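Local structure of phytase (2GFI) at residues L101-D106 and C272-N277. The protein catalyses the hydrolysis of phytate (inositol hexakisphosphate), probably starting at the 3-phosphate, as a histidine acid phosphatase. Numbering follows the deposited sequence.
Sequences LAFLND and CDIFTN
The Phe103 ring meets Ile274 at its edge: CG2 of Ile274 lies near the ring plane, 3.7 Å from CE2 of Phe103. This is an apolar contact between two loops of the histidine acid phosphatase fold, a 3-10 turn between helices 77-91 and 133-148 and the loop leading into helix 277-295. A flat aromatic ring suits Phe103, since its rim can meet the methyl while one face lies against its own 3-10 segment, over Leu101 O and Leu104 CG, both displaced toward the rim; Tyr108 makes an edge-to-face contact with the same ring. Within 272-277, Ile274 CG1 sits over the centre of the Phe275 ring, 3.6 Å above its plane; that ring also stacks with Phe256. A beta-branched residue suits this place: with CG1 between the backbone N and the carbonyl carbon (chi1 72°), CG1 covers Phe275 while CG2 reaches Phe103 and Leu101. Leucine branches one carbon further out, and Phe238 of helix 229-241 packs on both Leu101 and Ile274. Arg237 NH2 hydrogen-bonds Ile274 O, and the Cys272–Cys259 disulfide ties the loop to helix 249-266. No hydrogen bond crosses between the segments; Leu101 CD2 instead rests 3.7 Å from Ile274 CG2.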
loop_
_atom_site.group_PDB
_atom_site.type_symbol
_atom_site.label_atom_id
_atom_site.label_comp_id
_atom_site.label_asym_id
_atom_site.label_seq_id
_atom_site.Cartn_x
_atom_site.Cartn_y
_atom_site.Cartn_z
ATOM N N LEU A 101 7.239 -27.098 10.503
ATOM C CA LEU A 101 6.692 -28.172 9.662
ATOM C C LEU A 101 5.336 -28.686 10.135
ATOM O O LEU A 101 4.786 -29.611 9.536
ATOM C CB LEU A 101 7.695 -29.315 9.526
ATOM C CG LEU A 101 9.044 -28.986 8.870
ATOM C CD1 LEU A 101 9.865 -30.249 8.760
ATOM C CD2 LEU A 101 8.839 -28.347 7.501
ATOM N N ALA A 102 4.767 -28.068 11.169
ATOM C CA ALA A 102 3.492 -28.571 11.744
ATOM C C ALA A 102 2.328 -28.642 10.766
ATOM O O ALA A 102 1.449 -29.497 10.900
ATOM C CB ALA A 102 3.076 -27.769 12.996
ATOM N N PHE A 103 2.289 -27.726 9.802
ATOM C CA PHE A 103 1.184 -27.710 8.842
ATOM C C PHE A 103 1.085 -29.060 8.110
ATOM O O PHE A 103 0.042 -29.366 7.518
ATOM C CB PHE A 103 1.369 -26.574 7.823
ATOM C CG PHE A 103 2.600 -26.743 6.951
ATOM C CD1 PHE A 103 2.523 -27.424 5.736
ATOM C CD2 PHE A 103 3.837 -26.230 7.353
ATOM C CE1 PHE A 103 3.656 -27.585 4.937
ATOM C CE2 PHE A 103 4.978 -26.414 6.565
ATOM C CZ PHE A 103 4.880 -27.057 5.341
ATOM N N LEU A 104 2.176 -29.828 8.138
ATOM C CA LEU A 104 2.255 -31.159 7.505
ATOM C C LEU A 104 1.278 -32.152 8.085
ATOM O O LEU A 104 0.824 -33.033 7.374
ATOM C CB LEU A 104 3.666 -31.736 7.573
ATOM C CG LEU A 104 4.728 -30.989 6.753
ATOM C CD1 LEU A 104 6.083 -31.553 7.024
ATOM C CD2 LEU A 104 4.409 -31.061 5.259
ATOM N N ASN A 105 0.942 -31.986 9.363
ATOM C CA ASN A 105 -0.117 -32.768 10.041
ATOM C C ASN A 105 -1.558 -32.480 9.572
ATOM O O ASN A 105 -2.463 -33.285 9.814
ATOM C CB ASN A 105 -0.101 -32.525 11.567
ATOM C CG ASN A 105 1.283 -32.679 12.192
ATOM O OD1 ASN A 105 2.008 -33.619 11.908
ATOM N ND2 ASN A 105 1.645 -31.724 13.047
ATOM N N ASP A 106 -1.799 -31.332 8.937
ATOM C CA ASP A 106 -3.185 -30.867 8.810
ATOM C C ASP A 106 -3.914 -31.288 7.552
ATOM O O ASP A 106 -4.476 -30.441 6.853
ATOM C CB ASP A 106 -3.271 -29.356 8.993
ATOM C CG ASP A 106 -2.617 -28.905 10.271
ATOM O OD1 ASP A 106 -2.099 -27.765 10.298
ATOM O OD2 ASP A 106 -2.549 -29.628 11.291
ATOM N N CYS A 272 6.519 -22.210 2.036
ATOM C CA CYS A 272 7.244 -20.925 2.034
ATOM C C CYS A 272 7.564 -20.439 3.446
ATOM O O CYS A 272 8.477 -19.591 3.618
ATOM C CB CYS A 272 6.461 -19.830 1.329
ATOM S SG CYS A 272 6.319 -20.146 -0.422
ATOM N N ASP A 273 6.824 -20.954 4.432
ATOM C CA ASP A 273 7.018 -20.464 5.818
ATOM C C ASP A 273 8.127 -21.097 6.585
ATOM O O ASP A 273 8.351 -20.728 7.720
ATOM C CB ASP A 273 5.760 -20.648 6.619
ATOM C CG ASP A 273 4.619 -20.006 5.975
ATOM O OD1 ASP A 273 4.852 -19.000 5.245
ATOM O OD2 ASP A 273 3.469 -20.429 6.115
ATOM N N ILE A 274 8.820 -22.047 5.984
ATOM C CA ILE A 274 9.788 -22.847 6.762
ATOM C C ILE A 274 11.196 -22.280 6.662
ATOM O O ILE A 274 12.109 -22.741 7.340
ATOM C CB ILE A 274 9.747 -24.317 6.290
ATOM C CG1 ILE A 274 10.386 -24.455 4.908
ATOM C CG2 ILE A 274 8.298 -24.851 6.335
ATOM C CD1 ILE A 274 10.575 -25.921 4.453
ATOM N N PHE A 275 11.375 -21.263 5.818
ATOM C CA PHE A 275 12.727 -20.708 5.623
ATOM C C PHE A 275 12.870 -19.294 6.162
ATOM O O PHE A 275 11.888 -18.513 6.185
ATOM C CB PHE A 275 13.131 -20.765 4.136
ATOM C CG PHE A 275 13.291 -22.158 3.617
ATOM C CD1 PHE A 275 14.241 -23.016 4.191
ATOM C CD2 PHE A 275 12.494 -22.627 2.582
ATOM C CE1 PHE A 275 14.407 -24.293 3.737
ATOM C CE2 PHE A 275 12.653 -23.926 2.118
ATOM C CZ PHE A 275 13.616 -24.753 2.691
ATOM N N THR A 276 14.090 -18.973 6.571
ATOM C CA THR A 276 14.440 -17.620 6.959
ATOM C C THR A 276 14.808 -16.849 5.720
ATOM O O THR A 276 15.172 -17.454 4.720
ATOM C CB THR A 276 15.621 -17.600 7.934
ATOM O OG1 THR A 276 16.790 -18.135 7.294
ATOM C CG2 THR A 276 15.339 -18.490 9.183
ATOM N N ASN A 277 14.740 -15.513 5.792
ATOM C CA ASN A 277 15.191 -14.659 4.689
ATOM C C ASN A 277 16.607 -15.012 4.258
ATOM O O ASN A 277 16.930 -15.074 3.072
ATOM C CB ASN A 277 15.134 -13.180 5.099
ATOM C CG ASN A 277 13.729 -12.665 5.176
ATOM O OD1 ASN A 277 12.807 -13.408 5.546
ATOM N ND2 ASN A 277 13.537 -11.400 4.806
#